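Local coordinates for pyridine nucleotide-disulphide oxidoreductase dimerisation region (Escherichia coli BL21, PDB 6KYY), which is a hypochlorous acid-induced FAD-containing disulfide reductase that binds copper(II) and probably helps the bacterium resist reactive chlorine species, at the interface of chains A and B. Sequence-based numbering; all coordinates share one arbitrary frame. Chains: chain A/B, Pyridine nucleotide-disulphide oxidoreductase dimerisation region.

Contact 1: the interface of chains A and B. Residues chain A 50, 55, 59, 307-308, 340; chain B 433-434.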
ATOM      1  N   CYS A  50      -4.703 -19.501 -10.358  1.00 42.17           N
ATOM      2  CA  CYS A  50      -4.028 -18.383  -9.704  1.00 46.42           C
ATOM      3  C   CYS A  50      -2.872 -18.857  -8.833  1.00 54.34           C
ATOM      4  O   CYS A  50      -1.795 -18.249  -8.831  1.00 28.82           O
ATOM      5  CB  CYS A  50      -5.030 -17.588  -8.867  1.00 56.48           C
ATOM      6  SG  CYS A  50      -4.278 -16.606  -7.546  1.00 52.02           S
ATOM      7  N   CYS A  55      -1.477 -15.721 -10.855  1.00 42.63           N
ATOM      8  CA  CYS A  55      -1.015 -14.529 -10.152  1.00 42.40           C
ATOM      9  C   CYS A  55       0.176 -14.846  -9.260  1.00 33.14           C
ATOM     10  O   CYS A  55       1.244 -14.240  -9.393  1.00 24.65           O
ATOM     11  CB  CYS A  55      -2.148 -13.925  -9.321  1.00 35.24           C
ATOM     12  SG  CYS A  55      -3.804 -14.155  -9.995  1.00 53.61           S
ATOM     13  N   LYS A  59       3.596 -12.767  -9.920  1.00 28.69           N
ATOM     14  CA  LYS A  59       3.941 -11.615  -9.096  1.00 24.58           C
ATOM     15  C   LYS A  59       4.950 -11.942  -8.002  1.00 24.10           C
ATOM     16  O   LYS A  59       5.585 -11.021  -7.476  1.00 27.20           O
ATOM     17  CB  LYS A  59       2.682 -10.990  -8.476  1.00 19.15           C
ATOM     18  CG  LYS A  59       1.721 -10.360  -9.489  1.00 17.08           C
ATOM     19  CD  LYS A  59       0.673 -11.369  -9.942  1.00 43.25           C
ATOM     20  CE  LYS A  59       0.096 -11.051 -11.315  1.00 32.68           C
ATOM     21  NZ  LYS A  59       1.120 -11.090 -12.400  1.00 50.31           N
ATOM     22  N   THR A 307      -9.267 -13.018 -10.371  1.00 50.98           N
ATOM     23  CA  THR A 307      -9.502 -13.916  -9.245  1.00 37.30           C
ATOM     24  C   THR A 307     -10.565 -13.358  -8.305  1.00 36.25           C
ATOM     25  O   THR A 307     -11.367 -14.117  -7.746  1.00 26.64           O
ATOM     26  CB  THR A 307      -8.189 -14.165  -8.501  1.00 41.34           C
ATOM     27  OG1 THR A 307      -7.308 -14.927  -9.337  1.00 59.28           O
ATOM     28  CG2 THR A 307      -8.422 -14.922  -7.202  1.00 31.78           C
ATOM     29  N   TYR A 308     -10.603 -12.034  -8.133  1.00 41.99           N
ATOM     30  CA  TYR A 308     -11.592 -11.439  -7.240  1.00 45.28           C
ATOM     31  C   TYR A 308     -12.997 -11.510  -7.824  1.00 40.00           C
ATOM     32  O   TYR A 308     -13.970 -11.652  -7.073  1.00 28.12           O
ATOM     33  CB  TYR A 308     -11.225  -9.988  -6.920  1.00 49.90           C
ATOM     34  CG  TYR A 308     -10.546  -9.229  -8.042  1.00 25.99           C
ATOM     35  CD1 TYR A 308      -9.166  -9.238  -8.174  1.00 34.38           C
ATOM     36  CD2 TYR A 308     -11.284  -8.487  -8.954  1.00 28.98           C
ATOM     37  CE1 TYR A 308      -8.537  -8.543  -9.188  1.00 23.20           C
ATOM     38  CE2 TYR A 308     -10.665  -7.784  -9.970  1.00 29.56           C
ATOM     39  CZ  TYR A 308      -9.290  -7.817 -10.083  1.00 23.57           C
ATOM     40  OH  TYR A 308      -8.666  -7.123 -11.094  1.00 23.78           O
ATOM     41  N   PHE A 340       0.637  -5.600 -13.119  1.00 19.79           N
ATOM     42  CA  PHE A 340       1.762  -5.644 -12.187  1.00 11.74           C
ATOM     43  C   PHE A 340       3.103  -5.536 -12.917  1.00 20.35           C
ATOM     44  O   PHE A 340       3.992  -6.378 -12.798  1.00 22.12           O
ATOM     45  CB  PHE A 340       1.684  -6.902 -11.335  1.00 14.70           C
ATOM     46  CG  PHE A 340       0.689  -6.802 -10.218  1.00 20.34           C
ATOM     47  CD1 PHE A 340      -0.621  -7.212 -10.401  1.00 37.08           C
ATOM     48  CD2 PHE A 340       1.057  -6.274  -8.991  1.00 15.39           C
ATOM     49  CE1 PHE A 340      -1.542  -7.112  -9.378  1.00 21.26           C
ATOM     50  CE2 PHE A 340       0.141  -6.171  -7.964  1.00 29.52           C
ATOM     51  CZ  PHE A 340      -1.161  -6.590  -8.157  1.00 33.72           C
TER
ATOM     52  N   HIS B 433      -6.063  -7.897  -6.715  1.00 29.77           N
ATOM     53  CA  HIS B 433      -5.440  -9.180  -6.423  1.00 32.31           C
ATOM     54  C   HIS B 433      -4.252  -9.394  -7.351  1.00 22.56           C
ATOM     55  O   HIS B 433      -4.381  -9.157  -8.563  1.00 24.51           O
ATOM     56  CB  HIS B 433      -6.447 -10.319  -6.589  1.00 43.09           C
ATOM     57  CG  HIS B 433      -5.907 -11.673  -6.247  1.00 29.39           C
ATOM     58  ND1 HIS B 433      -5.748 -12.106  -4.949  1.00 38.34           N
ATOM     59  CD2 HIS B 433      -5.507 -12.699  -7.035  1.00 38.46           C
ATOM     60  CE1 HIS B 433      -5.268 -13.336  -4.951  1.00 20.64           C
ATOM     61  NE2 HIS B 433      -5.112 -13.720  -6.205  1.00 41.85           N
ATOM     62  N   PRO B 434      -3.097  -9.831  -6.827  1.00 20.83           N
ATOM     63  CA  PRO B 434      -2.871 -10.068  -5.398  1.00 24.51           C
ATOM     64  C   PRO B 434      -2.581  -8.777  -4.642  1.00 23.41           C
ATOM     65  O   PRO B 434      -1.831  -7.933  -5.133  1.00 24.75           O
ATOM     66  CB  PRO B 434      -1.644 -10.996  -5.375  1.00 30.64           C
ATOM     67  CG  PRO B 434      -1.341 -11.327  -6.816  1.00 26.91           C
ATOM     68  CD  PRO B 434      -1.932 -10.228  -7.631  1.00 19.00           C
TER

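Contact 2: the interface of chains A and B. Residues chain A 374, 377-378; chain B 56, 59-60, 63, 77, 340.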
ATOM      1  N   ARG A 374       6.643   9.871  -0.790  1.00 28.14           N
ATOM      2  CA  ARG A 374       6.738   8.448  -0.478  1.00 20.98           C
ATOM      3  C   ARG A 374       7.358   7.671  -1.632  1.00 25.86           C
ATOM      4  O   ARG A 374       8.104   6.709  -1.413  1.00 21.54           O
ATOM      5  CB  ARG A 374       5.356   7.895  -0.130  1.00 29.67           C
ATOM      6  CG  ARG A 374       5.294   6.379  -0.002  1.00 26.67           C
ATOM      7  CD  ARG A 374       6.113   5.871   1.172  1.00 25.38           C
ATOM      8  NE  ARG A 374       6.078   4.415   1.256  1.00 21.83           N
ATOM      9  CZ  ARG A 374       6.656   3.706   2.219  1.00 22.67           C
ATOM     10  NH1 ARG A 374       6.569   2.382   2.211  1.00 13.18           N
ATOM     11  NH2 ARG A 374       7.319   4.318   3.191  1.00 22.87           N
ATOM     12  N   VAL A 377      10.910   7.911  -1.215  1.00 22.94           N
ATOM     13  CA  VAL A 377      11.383   7.041  -0.143  1.00 33.46           C
ATOM     14  C   VAL A 377      11.663   5.641  -0.678  1.00 34.92           C
ATOM     15  O   VAL A 377      12.612   4.972  -0.249  1.00 38.57           O
ATOM     16  CB  VAL A 377      10.358   7.019   1.008  1.00 26.01           C
ATOM     17  CG1 VAL A 377      10.767   6.021   2.072  1.00 21.04           C
ATOM     18  CG2 VAL A 377      10.207   8.410   1.607  1.00 20.52           C
ATOM     19  N   MET A 378      10.859   5.189  -1.638  1.00 26.63           N
ATOM     20  CA  MET A 378      10.957   3.839  -2.174  1.00 31.32           C
ATOM     21  C   MET A 378      11.803   3.760  -3.438  1.00 37.08           C
ATOM     22  O   MET A 378      11.816   2.714  -4.095  1.00 31.99           O
ATOM     23  CB  MET A 378       9.559   3.286  -2.448  1.00 30.96           C
ATOM     24  CG  MET A 378       8.589   3.494  -1.302  1.00 23.89           C
ATOM     25  SD  MET A 378       6.957   2.842  -1.678  1.00 23.09           S
ATOM     26  CE  MET A 378       7.192   1.117  -1.266  1.00 17.14           C
TER
ATOM     27  N   ILE B  56      10.899  11.297   6.386  1.00 23.81           N
ATOM     28  CA  ILE B  56      11.497  10.955   5.097  1.00 45.89           C
ATOM     29  C   ILE B  56      12.868  10.303   5.265  1.00 36.33           C
ATOM     30  O   ILE B  56      13.087   9.226   4.692  1.00 25.09           O
ATOM     31  CB  ILE B  56      11.561  12.184   4.177  1.00 43.90           C
ATOM     32  CG1 ILE B  56      10.171  12.816   4.062  1.00 43.24           C
ATOM     33  CG2 ILE B  56      12.093  11.791   2.806  1.00 37.81           C
ATOM     34  CD1 ILE B  56       9.981  13.680   2.841  1.00 39.75           C
ATOM     35  N   LYS B  59      12.283   6.745   6.996  1.00 20.06           N
ATOM     36  CA  LYS B  59      11.664   5.725   6.157  1.00 34.48           C
ATOM     37  C   LYS B  59      12.517   5.395   4.940  1.00 29.19           C
ATOM     38  O   LYS B  59      12.484   4.257   4.457  1.00 26.33           O
ATOM     39  CB  LYS B  59      10.268   6.176   5.716  1.00 27.06           C
ATOM     40  CG  LYS B  59       9.140   5.845   6.701  1.00 29.43           C
ATOM     41  CD  LYS B  59       9.530   6.145   8.144  1.00 37.56           C
ATOM     42  CE  LYS B  59       8.429   6.881   8.882  1.00 39.39           C
ATOM     43  NZ  LYS B  59       8.821   7.239  10.275  1.00 35.74           N
ATOM     44  N   THR B  60      13.262   6.378   4.424  1.00 29.68           N
ATOM     45  CA  THR B  60      14.225   6.112   3.359  1.00 31.69           C
ATOM     46  C   THR B  60      15.206   5.024   3.774  1.00 39.24           C
ATOM     47  O   THR B  60      15.533   4.131   2.983  1.00 35.70           O
ATOM     48  CB  THR B  60      14.981   7.395   2.996  1.00 23.69           C
ATOM     49  OG1 THR B  60      14.049   8.427   2.646  1.00 33.41           O
ATOM     50  CG2 THR B  60      15.933   7.158   1.829  1.00 28.97           C
ATOM     51  N   HIS B  63      13.445   1.464   4.159  1.00 41.61           N
ATOM     52  CA  HIS B  63      13.257   0.806   2.870  1.00 44.40           C
ATOM     53  C   HIS B  63      14.562   0.206   2.364  1.00 48.79           C
ATOM     54  O   HIS B  63      14.563  -0.877   1.767  1.00 43.61           O
ATOM     55  CB  HIS B  63      12.687   1.792   1.851  1.00 27.92           C
ATOM     56  CG  HIS B  63      12.450   1.193   0.500  1.00 35.70           C
ATOM     57  ND1 HIS B  63      13.393   1.224  -0.504  1.00 31.45           N
ATOM     58  CD2 HIS B  63      11.378   0.543  -0.012  1.00 38.91           C
ATOM     59  CE1 HIS B  63      12.912   0.622  -1.577  1.00 34.40           C
ATOM     60  NE2 HIS B  63      11.691   0.200  -1.305  1.00 29.85           N
ATOM     61  N   ARG B  77      22.066   7.714  -0.004  1.00 31.83           N
ATOM     62  CA  ARG B  77      20.777   7.926  -0.653  1.00 32.96           C
ATOM     63  C   ARG B  77      19.843   8.737   0.233  1.00 35.10           C
ATOM     64  O   ARG B  77      19.054   9.549  -0.265  1.00 24.16           O
ATOM     65  CB  ARG B  77      20.138   6.586  -1.018  1.00 14.67           C
ATOM     66  CG  ARG B  77      18.943   6.713  -1.950  1.00  9.73           C
ATOM     67  CD  ARG B  77      18.370   5.354  -2.319  1.00 18.66           C
ATOM     68  NE  ARG B  77      17.340   4.914  -1.382  1.00 26.60           N
ATOM     69  CZ  ARG B  77      16.070   5.305  -1.428  1.00 29.70           C
ATOM     70  NH1 ARG B  77      15.667   6.151  -2.366  1.00 36.86           N
ATOM     71  NH2 ARG B  77      15.202   4.851  -0.535  1.00 23.81           N
ATOM     72  N   PHE B 340       6.584   2.131  11.837  1.00 26.58           N
ATOM     73  CA  PHE B 340       7.247   1.705  10.604  1.00 32.35           C
ATOM     74  C   PHE B 340       8.413   0.765  10.913  1.00 28.00           C
ATOM     75  O   PHE B 340       9.591   1.076  10.725  1.00 19.25           O
ATOM     76  CB  PHE B 340       7.689   2.919   9.801  1.00 19.11           C
ATOM     77  CG  PHE B 340       6.562   3.598   9.087  1.00 22.52           C
ATOM     78  CD1 PHE B 340       5.762   4.516   9.746  1.00 24.93           C
ATOM     79  CD2 PHE B 340       6.285   3.301   7.763  1.00 29.65           C
ATOM     80  CE1 PHE B 340       4.716   5.138   9.095  1.00 25.57           C
ATOM     81  CE2 PHE B 340       5.241   3.918   7.106  1.00 30.75           C
ATOM     82  CZ  PHE B 340       4.455   4.838   7.772  1.00 29.70           C
TER

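Contact 1: the interface of chains A and B
The ring of B:Pro434 packs among carbon atoms of A:Cys55, A:Lys59 and A:Phe340. Its CG meets the CB of A:Cys55 at 3.7 Å, while its CD lies 3.6 Å from the ring carbon CE1 of A:Phe340. The methylene chain of A:Lys59 runs across the proline at about a right angle and touches it through CD, so its aliphatic length, not its terminal nitrogen NZ, does the packing. Proline suits the place because it is compact and because the peptide bond joining B:His433 to it is cis, a tight turn just after the histidine that proline tolerates well.

The imidazole of B:His433 sits between two aliphatic groups. The methyl CG2 of A:Thr307 lies over one face, 3.9 Å from the ring centroid, and CB of B:Pro434 covers the opposite face. A:Tyr308 brings the edge of its ring, through CD1, in plane against the histidine CB, crossing that side chain at a slant. With its CG anti to the backbone N (chi1 -177°), B:His433 extends toward the cysteines of chain A.

At the polar rim NE2 of B:His433 donates a hydrogen bond to the cysteine sulfur SG of A:Cys50, 3.3 Å long and nearly straight (168° at the hydrogen). The sulfur lies almost in the imidazole plane, the direction in which a ring N-H points. SG of A:Cys55 stands nearby, 3.7 Å from CD2 of the same ring.

A:Cys50 and A:Cys55 are the redox-active pair, here binding copper(II) instead of being joined as a disulfide. This composite active site, typical of flavoprotein disulfide reductases, sets the proton-accepting histidine of one subunit beside the cysteines of the other.

Contact 2: the interface of chains A and B
A:Val377, the last residue of helix 373-377, and A:Met378 just beyond it bring their backbone against helix 55-65 of chain B, with the A:Val377 carbonyl turned toward B:Arg77 of helix 71-94. This part of the two-fold dimer interface belongs to a pyridine nucleotide-disulfide oxidoreductase of the first class, in which helix 55-65 of chain B begins at the second redox-active cysteine.

A:Val377 fills the contact with both branches. CG1, anti to the backbone N (chi1 175°), rests on the backbone between B:Lys59 and B:Thr60 and lies 3.7 Å from CB of B:Lys59. CG2 reaches the other way along the helix, 4.1 Å from CG2 of B:Ile56. A short beta-branched residue fits because its two methyls can spread over successive turns while its main chain stays near the partner.

That closeness lets B:Arg77 grip the main chain. Its terminal nitrogen NH2 donates a hydrogen bond to the carbonyl O of A:Val377, 2.6 Å away and with 153° at the hydrogen. The oxygen lies nearly in the guanidinium plane, but the nitrogen stands about 40° out of the carbonyl plane. An arginine is apt at a helix C-terminus, where the helix dipole would probably favour a positive group. On the B side, CG2 of B:Thr60 lies 3.4 Å above the guanidinium plane toward its rim and probably helps fix its orientation.

B:His63 offers a ring face: CA of A:Met378 lies over its centre, 3.7 Å from the centroid. CB of A:Met378 follows, 3.9 Å from NE2 of B:His63, so a flat imidazole can accept the chain as it leaves the helix.

Farther out, NH2 of A:Arg374 comes 4.2 Å from CG of B:Lys59, a loose contact made by the methylene part of the lysine. CE of B:Lys59 in turn lies over the rim of one face of B:Phe340, which may steady the bent chain.

The C-alpha centres of contact 1 and contact 2 are about 26 Å apart. Both use helix 55-65, in chain A for contact 1 and in chain B for contact 2, and both include Lys59 and Phe340. Two-fold symmetry gives each contact a twin with the chains exchanged, so in either subunit this helix receives two segments of its partner: the loop carrying His433 and Pro434, and the end of helix 373-377. Contact 1 completes the redox site, whereas contact 2 probably braces the same helix over residues 56 to 63, overlapping contact 1 at Lys59. Dimer assembly and the placing of the redox cysteines are therefore probably coupled.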